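Local atomic coordinates of PrimPol AEP domain (PP-N190) (Cyanophage S-2L, PDB entry 6ZP9), a protein that probably serves as the polymerase domain of a phage primase-polymerase of the archaeo-eukaryotic primase (AEP) family, synthesising phage DNA in which 2-aminoadenine replaces adenine. Residues G65-D79 and N157-Q170. Numbering follows the deposited sequence. Where two conformers were deposited one is given.
Sequences GFNSYIVVGDGGDSD and NPSRVMRLAGCPHQ
The N67 amide lies stacked, offset toward the rim, over one face of the R163 guanidinium, planes 17° apart, with Y69 and H169 at that group's edge. The Y69 ring stands almost perpendicular to it, and R163 NE bonds Y69 OH weakly. R163 NH2 points at H169 ND1, close to both planes, at 2.9 Å, which limits the guanidinium's rotation. OD1 of N67 takes Q170 N in its carbonyl plane at 2.8 Å, while Q170 NE2 reaches F66 O from above that carbonyl's plane and also bonds V62 O.

At the other end D79 OD1 accepts three donors: N157 ND2 on its syn lone pair at 3.1 Å, S159 N nearly head-on at 3.0 Å, and S159 OG from above the carboxylate at 2.6 Å. With OG between backbone N and carbonyl carbon (chi1 65°), S159 can offer both groups. R160 grips N157 OD1 side-on through NE and NH1.

Between these ends I70 and M162 form an antiparallel hydrogen-bonded pair, and V71 CG2 packs on V161 CG1 at 3.6 Å. Strand 161-163 edges a four-stranded antiparallel sheet, next to 67-71, which pairs with 34-38; L164 and C167 meet helix 16-25, and V72 and M162 touch F89 of strand 85-90.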
ATOM      1  N   GLY A  65       3.938   8.385 -18.265  1.00 20.12           N
ATOM      2  CA  GLY A  65       2.672   7.682 -18.332  1.00 19.16           C
ATOM      3  C   GLY A  65       2.547   6.459 -17.442  1.00 17.05           C
ATOM      4  O   GLY A  65       1.611   5.681 -17.619  1.00 18.29           O
ATOM      5  N   PHE A  66       3.463   6.270 -16.488  1.00 16.55           N
ATOM      6  CA  PHE A  66       3.434   5.099 -15.620  1.00 16.04           C
ATOM      7  C   PHE A  66       2.515   5.325 -14.420  1.00 15.41           C
ATOM      8  O   PHE A  66       2.289   6.458 -13.990  1.00 16.54           O
ATOM      9  CB  PHE A  66       4.838   4.769 -15.102  1.00 16.30           C
ATOM     10  CG  PHE A  66       5.784   4.228 -16.145  1.00 16.49           C
ATOM     11  CD1 PHE A  66       6.439   5.082 -17.024  1.00 17.41           C
ATOM     12  CD2 PHE A  66       6.050   2.873 -16.217  1.00 16.56           C
ATOM     13  CE1 PHE A  66       7.322   4.590 -17.964  1.00 17.69           C
ATOM     14  CE2 PHE A  66       6.928   2.372 -17.160  1.00 17.17           C
ATOM     15  CZ  PHE A  66       7.571   3.237 -18.033  1.00 18.38           C
ATOM     16  N   ASN A  67       1.998   4.230 -13.868  1.00 15.13           N
ATOM     17  CA  ASN A  67       1.382   4.279 -12.549  1.00 14.53           C
ATOM     18  C   ASN A  67       2.462   4.094 -11.477  1.00 14.49           C
ATOM     19  O   ASN A  67       3.543   3.555 -11.732  1.00 15.01           O
ATOM     20  CB  ASN A  67       0.293   3.212 -12.405  1.00 17.06           C
ATOM     21  CG  ASN A  67      -1.013   3.598 -13.100  1.00 17.79           C
ATOM     22  OD1 ASN A  67      -1.471   4.735 -13.011  1.00 19.58           O
ATOM     23  ND2 ASN A  67      -1.631   2.634 -13.769  1.00 19.53           N
ATOM     24  N   SER A  68       2.156   4.553 -10.265  1.00 13.59           N
ATOM     25  CA  SER A  68       3.151   4.726  -9.216  1.00 13.23           C
ATOM     26  C   SER A  68       2.836   3.834  -8.026  1.00 12.84           C
ATOM     27  O   SER A  68       1.703   3.834  -7.534  1.00 13.95           O
ATOM     28  CB  SER A  68       3.201   6.182  -8.754  1.00 13.02           C
ATOM     29  OG  SER A  68       3.579   7.039  -9.816  1.00 15.76           O
ATOM     30  N   TYR A  69       3.856   3.122  -7.545  1.00 12.97           N
ATOM     31  CA  TYR A  69       3.740   2.170  -6.448  1.00 12.56           C
ATOM     32  C   TYR A  69       4.984   2.259  -5.572  1.00 13.39           C
ATOM     33  O   TYR A  69       6.070   2.627  -6.038  1.00 13.43           O
ATOM     34  CB  TYR A  69       3.625   0.722  -6.948  1.00 13.41           C
ATOM     35  CG  TYR A  69       2.477   0.464  -7.891  1.00 14.62           C
ATOM     36  CD1 TYR A  69       2.579   0.788  -9.242  1.00 15.99           C
ATOM     37  CD2 TYR A  69       1.287  -0.105  -7.438  1.00 18.48           C
ATOM     38  CE1 TYR A  69       1.526   0.555 -10.123  1.00 18.08           C
ATOM     39  CE2 TYR A  69       0.227  -0.341  -8.307  1.00 23.65           C
ATOM     40  CZ  TYR A  69       0.354  -0.010  -9.655  1.00 24.05           C
ATOM     41  OH  TYR A  69      -0.680  -0.239 -10.544  1.00 25.82           O
ATOM     42  N   ILE A  70       4.837   1.860  -4.308  1.00 12.95           N
ATOM     43  CA  ILE A  70       5.993   1.663  -3.441  1.00 14.76           C
ATOM     44  C   ILE A  70       5.949   0.269  -2.836  1.00 13.55           C
ATOM     45  O   ILE A  70       4.879  -0.282  -2.573  1.00 13.31           O
ATOM     46  CB  ILE A  70       6.081   2.713  -2.312  1.00 13.82           C
ATOM     47  CG1 ILE A  70       4.728   2.856  -1.592  1.00 13.20           C
ATOM     48  CG2 ILE A  70       6.604   4.042  -2.871  1.00 15.09           C
ATOM     49  CD1 ILE A  70       4.823   3.697  -0.307  1.00 16.03           C
ATOM     50  N   VAL A  71       7.129  -0.295  -2.605  1.00 13.32           N
ATOM     51  CA  VAL A  71       7.227  -1.490  -1.781  1.00 12.91           C
ATOM     52  C   VAL A  71       6.937  -1.093  -0.339  1.00 13.51           C
ATOM     53  O   VAL A  71       7.619  -0.230   0.228  1.00 13.46           O
ATOM     54  CB  VAL A  71       8.613  -2.132  -1.916  1.00 13.12           C
ATOM     55  CG1 VAL A  71       8.676  -3.425  -1.099  1.00 13.37           C
ATOM     56  CG2 VAL A  71       8.938  -2.382  -3.371  1.00 16.26           C
ATOM     57  N   VAL A  72       5.911  -1.704   0.257  1.00 13.57           N
ATOM     58  CA  VAL A  72       5.547  -1.346   1.627  1.00 13.53           C
ATOM     59  C   VAL A  72       6.598  -1.860   2.609  1.00 14.12           C
ATOM     60  O   VAL A  72       7.080  -1.117   3.475  1.00 15.31           O
ATOM     61  CB  VAL A  72       4.133  -1.861   1.965  1.00 11.97           C
ATOM     62  CG1 VAL A  72       3.783  -1.572   3.425  1.00 15.01           C
ATOM     63  CG2 VAL A  72       3.085  -1.233   1.033  1.00 13.92           C
ATOM     64  N   GLY A  73       6.997  -3.124   2.470  1.00 12.98           N
ATOM     65  CA  GLY A  73       8.027  -3.667   3.329  1.00 13.06           C
ATOM     66  C   GLY A  73       9.383  -3.010   3.102  1.00 13.95           C
ATOM     67  O   GLY A  73       9.623  -2.297   2.125  1.00 14.88           O
ATOM     68  N   ASP A  74      10.299  -3.268   4.032  1.00 14.91           N
ATOM     69  CA  ASP A  74      11.584  -2.592   4.058  1.00 13.65           C
ATOM     70  C   ASP A  74      12.720  -3.553   3.740  1.00 14.34           C
ATOM     71  O   ASP A  74      12.760  -4.669   4.265  1.00 16.43           O
ATOM     72  CB  ASP A  74      11.790  -1.928   5.412  1.00 17.58           C
ATOM     73  CG  ASP A  74      10.951  -0.679   5.547  1.00 20.86           C
ATOM     74  OD1 ASP A  74      11.066   0.181   4.642  1.00 22.31           O
ATOM     75  OD2 ASP A  74      10.165  -0.563   6.517  1.00 22.93           O
ATOM     76  N   GLY A  75      13.631  -3.117   2.863  1.00 19.01           N
ATOM     77  CA  GLY A  75      14.825  -3.891   2.583  1.00 18.76           C
ATOM     78  C   GLY A  75      15.179  -4.068   1.117  1.00 17.53           C
ATOM     79  O   GLY A  75      16.318  -4.434   0.813  1.00 21.53           O
ATOM     80  N   GLY A  76      14.246  -3.825   0.205  1.00 16.72           N
ATOM     81  CA  GLY A  76      14.531  -4.020  -1.204  1.00 17.07           C
ATOM     82  C   GLY A  76      13.269  -4.338  -1.983  1.00 17.94           C
ATOM     83  O   GLY A  76      12.164  -4.022  -1.557  1.00 17.89           O
ATOM     84  N   ASP A  77      13.471  -4.980  -3.137  1.00 17.98           N
ATOM     85  CA  ASP A  77      12.420  -5.176  -4.129  1.00 20.55           C
ATOM     86  C   ASP A  77      11.855  -6.591  -4.176  1.00 20.93           C
ATOM     87  O   ASP A  77      10.750  -6.785  -4.704  1.00 22.52           O
ATOM     88  CB  ASP A  77      12.946  -4.837  -5.532  1.00 18.38           C
ATOM     89  CG  ASP A  77      13.282  -3.381  -5.689  1.00 23.99           C
ATOM     90  OD1 ASP A  77      12.619  -2.547  -5.037  1.00 22.15           O
ATOM     91  OD2 ASP A  77      14.212  -3.062  -6.463  1.00 28.71           O
ATOM     92  N   SER A  78      12.594  -7.584  -3.699  1.00 18.31           N
ATOM     93  CA  SER A  78      12.143  -8.968  -3.730  1.00 19.76           C
ATOM     94  C   SER A  78      11.851  -9.446  -2.311  1.00 20.88           C
ATOM     95  O   SER A  78      12.300  -8.847  -1.326  1.00 17.11           O
ATOM     96  CB  SER A  78      13.192  -9.871  -4.398  1.00 23.98           C
ATOM     97  OG  SER A  78      14.398  -9.924  -3.645  1.00 26.27           O
ATOM     98  N   ASP A  79      11.102 -10.549  -2.214  1.00 18.65           N
ATOM     99  CA  ASP A  79      10.719 -11.061  -0.899  1.00 19.14           C
ATOM    100  C   ASP A  79      11.935 -11.337  -0.020  1.00 18.39           C
ATOM    101  O   ASP A  79      11.940 -10.982   1.165  1.00 21.07           O
ATOM    102  CB  ASP A  79       9.880 -12.332  -1.041  1.00 22.54           C
ATOM    103  CG  ASP A  79       8.509 -12.065  -1.632  1.00 22.94           C
ATOM    104  OD1 ASP A  79       8.056 -10.890  -1.610  1.00 20.76           O
ATOM    105  OD2 ASP A  79       7.879 -13.037  -2.112  1.00 28.01           O
ATOM    106  N   ASN A 157       2.661 -11.216  -0.230  1.00 16.43           N
ATOM    107  CA  ASN A 157       4.100 -11.430  -0.114  1.00 18.57           C
ATOM    108  C   ASN A 157       4.791 -10.200   0.469  1.00 15.80           C
ATOM    109  O   ASN A 157       4.313  -9.074   0.309  1.00 15.90           O
ATOM    110  CB  ASN A 157       4.704 -11.743  -1.480  1.00 19.07           C
ATOM    111  CG  ASN A 157       4.423 -10.666  -2.487  1.00 22.06           C
ATOM    112  OD1 ASN A 157       3.264 -10.312  -2.717  1.00 19.03           O
ATOM    113  ND2 ASN A 157       5.480 -10.123  -3.094  1.00 21.32           N
ATOM    114  N   PRO A 158       5.926 -10.366   1.153  1.00 18.43           N
ATOM    115  CA  PRO A 158       6.497  -9.224   1.889  1.00 17.95           C
ATOM    116  C   PRO A 158       7.016  -8.095   1.006  1.00 14.49           C
ATOM    117  O   PRO A 158       7.100  -6.964   1.493  1.00 15.46           O
ATOM    118  CB  PRO A 158       7.624  -9.854   2.725  1.00 20.06           C
ATOM    119  CG  PRO A 158       7.879 -11.190   2.102  1.00 22.62           C
ATOM    120  CD  PRO A 158       6.599 -11.638   1.476  1.00 18.09           C
ATOM    121  N   SER A 159       7.349  -8.334  -0.264  1.00 14.88           N
ATOM    122  CA  SER A 159       7.759  -7.241  -1.138  1.00 14.40           C
ATOM    123  C   SER A 159       6.607  -6.685  -1.973  1.00 15.79           C
ATOM    124  O   SER A 159       6.853  -5.999  -2.975  1.00 17.79           O
ATOM    125  CB  SER A 159       8.909  -7.680  -2.046  1.00 16.31           C
ATOM    126  OG  SER A 159       8.502  -8.695  -2.943  1.00 17.94           O
ATOM    127  N   ARG A 160       5.362  -6.942  -1.573  1.00 14.97           N
ATOM    128  CA  ARG A 160       4.210  -6.439  -2.313  1.00 13.72           C
ATOM    129  C   ARG A 160       4.268  -4.919  -2.439  1.00 13.96           C
ATOM    130  O   ARG A 160       4.538  -4.217  -1.457  1.00 14.76           O
ATOM    131  CB  ARG A 160       2.917  -6.853  -1.609  1.00 15.08           C
ATOM    132  CG  ARG A 160       1.636  -6.262  -2.203  1.00 16.87           C
ATOM    133  CD  ARG A 160       1.502  -6.571  -3.678  1.00 18.42           C
ATOM    134  NE  ARG A 160       1.871  -7.952  -3.996  1.00 19.22           N
ATOM    135  CZ  ARG A 160       1.524  -8.574  -5.120  1.00 23.32           C
ATOM    136  NH1 ARG A 160       1.899  -9.826  -5.335  1.00 24.05           N
ATOM    137  NH2 ARG A 160       0.789  -7.937  -6.023  1.00 27.84           N
ATOM    138  N   VAL A 161       4.029  -4.402  -3.676  1.00 14.14           N
ATOM    139  CA  VAL A 161       3.950  -2.962  -3.904  1.00 13.61           C
ATOM    140  C   VAL A 161       2.497  -2.526  -3.809  1.00 16.20           C
ATOM    141  O   VAL A 161       1.579  -3.294  -4.109  1.00 16.20           O
ATOM    142  CB  VAL A 161       4.566  -2.547  -5.263  1.00 13.14           C
ATOM    143  CG1 VAL A 161       6.016  -2.965  -5.355  1.00 13.61           C
ATOM    144  CG2 VAL A 161       3.759  -3.113  -6.434  1.00 17.10           C
ATOM    145  N   MET A 162       2.273  -1.279  -3.415  1.00 12.36           N
ATOM    146  CA  MET A 162       0.941  -0.699  -3.315  0.25 13.84           C
ATOM    147  C   MET A 162       0.948   0.688  -3.933  1.00 13.24           C
ATOM    148  O   MET A 162       1.956   1.400  -3.884  1.00 12.68           O
ATOM    149  CB  MET A 162       0.517  -0.673  -1.837  0.75 16.30           C
ATOM    150  CG  MET A 162       0.290  -2.017  -1.158  0.75 14.04           C
ATOM    151  SD  MET A 162      -1.140  -2.893  -1.762  0.75 20.98           S
ATOM    152  CE  MET A 162      -2.275  -1.972  -0.777  0.75 25.77           C
ATOM    153  N   ARG A 163      -0.196   1.075  -4.498  1.00 12.17           N
ATOM    154  CA  ARG A 163      -0.346   2.386  -5.126  1.00 12.15           C
ATOM    155  C   ARG A 163       0.120   3.493  -4.192  1.00 11.77           C
ATOM    156  O   ARG A 163      -0.222   3.509  -3.005  1.00 15.36           O
ATOM    157  CB  ARG A 163      -1.781   2.630  -5.454  1.00 14.09           C
ATOM    158  CG  ARG A 163      -2.253   1.957  -6.717  1.00 23.67           C
ATOM    159  CD  ARG A 163      -1.644   2.490  -8.001  1.00 25.25           C
ATOM    160  NE  ARG A 163      -2.155   1.731  -9.105  1.00 30.62           N
ATOM    161  CZ  ARG A 163      -3.070   2.165  -9.929  1.00 31.47           C
ATOM    162  NH1 ARG A 163      -3.515   1.384 -10.856  1.00 32.74           N
ATOM    163  NH2 ARG A 163      -3.497   3.356  -9.840  1.00 30.53           N
ATOM    164  N   LEU A 164       0.914   4.424  -4.722  1.00 11.79           N
ATOM    165  CA  LEU A 164       1.490   5.523  -3.958  1.00 12.25           C
ATOM    166  C   LEU A 164       0.550   6.734  -3.967  1.00 12.71           C
ATOM    167  O   LEU A 164       0.076   7.153  -5.031  1.00 12.76           O
ATOM    168  CB  LEU A 164       2.858   5.870  -4.552  1.00 12.85           C
ATOM    169  CG  LEU A 164       3.609   7.061  -3.972  1.00 12.79           C
ATOM    170  CD1 LEU A 164       3.954   6.828  -2.496  1.00 14.57           C
ATOM    171  CD2 LEU A 164       4.861   7.373  -4.809  1.00 15.62           C
ATOM    172  N   ALA A 165       0.274   7.286  -2.781  1.00 12.46           N
ATOM    173  CA  ALA A 165      -0.562   8.480  -2.667  1.00 11.10           C
ATOM    174  C   ALA A 165       0.095   9.655  -3.377  1.00 12.62           C
ATOM    175  O   ALA A 165       1.319   9.756  -3.445  1.00 14.86           O
ATOM    176  CB  ALA A 165      -0.798   8.846  -1.199  1.00 12.87           C
ATOM    177  N   GLY A 166      -0.734  10.546  -3.917  1.00 13.39           N
ATOM    178  CA  GLY A 166      -0.235  11.751  -4.543  1.00 15.02           C
ATOM    179  C   GLY A 166       0.179  11.616  -5.987  1.00 15.43           C
ATOM    180  O   GLY A 166       0.650  12.608  -6.569  1.00 17.60           O
ATOM    181  N   CYS A 167       0.038  10.431  -6.590  1.00 14.26           N
ATOM    182  CA  CYS A 167       0.334  10.246  -8.006  1.00 13.13           C
ATOM    183  C   CYS A 167      -0.930   9.848  -8.748  1.00 15.72           C
ATOM    184  O   CYS A 167      -1.823   9.219  -8.168  1.00 17.17           O
ATOM    185  CB  CYS A 167       1.404   9.170  -8.240  1.00 15.72           C
ATOM    186  SG  CYS A 167       2.919   9.457  -7.311  1.00 17.81           S
ATOM    187  N   PRO A 168      -1.025  10.181 -10.031  1.00 17.22           N
ATOM    188  CA  PRO A 168      -2.257   9.894 -10.773  1.00 18.77           C
ATOM    189  C   PRO A 168      -2.426   8.424 -11.134  1.00 21.50           C
ATOM    190  O   PRO A 168      -1.461   7.707 -11.437  1.00 20.09           O
ATOM    191  CB  PRO A 168      -2.122  10.759 -12.030  1.00 20.51           C
ATOM    192  CG  PRO A 168      -0.665  10.985 -12.190  1.00 22.69           C
ATOM    193  CD  PRO A 168      -0.087  11.020 -10.805  1.00 17.11           C
ATOM    194  N   HIS A 169      -3.688   7.991 -11.068  1.00 18.49           N
ATOM    195  CA  HIS A 169      -4.175   6.794 -11.740  1.00 17.10           C
ATOM    196  C   HIS A 169      -4.282   7.135 -13.220  1.00 20.95           C
ATOM    197  O   HIS A 169      -5.134   7.934 -13.614  1.00 21.31           O
ATOM    198  CB  HIS A 169      -5.518   6.416 -11.121  1.00 20.31           C
ATOM    199  CG  HIS A 169      -6.192   5.235 -11.739  1.00 22.40           C
ATOM    200  ND1 HIS A 169      -5.897   3.941 -11.381  1.00 25.55           N
ATOM    201  CD2 HIS A 169      -7.191   5.154 -12.650  1.00 25.82           C
ATOM    202  CE1 HIS A 169      -6.657   3.109 -12.069  1.00 25.02           C
ATOM    203  NE2 HIS A 169      -7.456   3.820 -12.843  1.00 27.96           N
ATOM    204  N   GLN A 170      -3.394   6.567 -14.040  1.00 19.21           N
ATOM    205  CA  GLN A 170      -3.194   7.104 -15.385  1.00 21.46           C
ATOM    206  C   GLN A 170      -4.411   6.946 -16.288  1.00 24.55           C
ATOM    207  O   GLN A 170      -4.568   7.728 -17.230  1.00 26.84           O
ATOM    208  CB  GLN A 170      -1.980   6.449 -16.034  1.00 22.87           C
ATOM    209  CG  GLN A 170      -0.650   6.863 -15.426  1.00 19.65           C
ATOM    210  CD  GLN A 170      -0.220   8.270 -15.814  1.00 22.61           C
ATOM    211  OE1 GLN A 170      -0.918   8.962 -16.547  1.00 28.78           O
ATOM    212  NE2 GLN A 170       0.959   8.683 -15.351  1.00 20.00           N
TER
HETATM  213  O   HOH W   1       1.390   7.521 -11.531  1.00 20.12           O
HETATM  214  O   HOH W   2      -0.624   5.394  -9.887  1.00 18.56           O
HETATM  215  O   HOH W   3       5.328  -4.871   1.028  1.00 14.86           O
HETATM  216  O   HOH W   4       8.416  -5.795  -5.091  1.00 23.14           O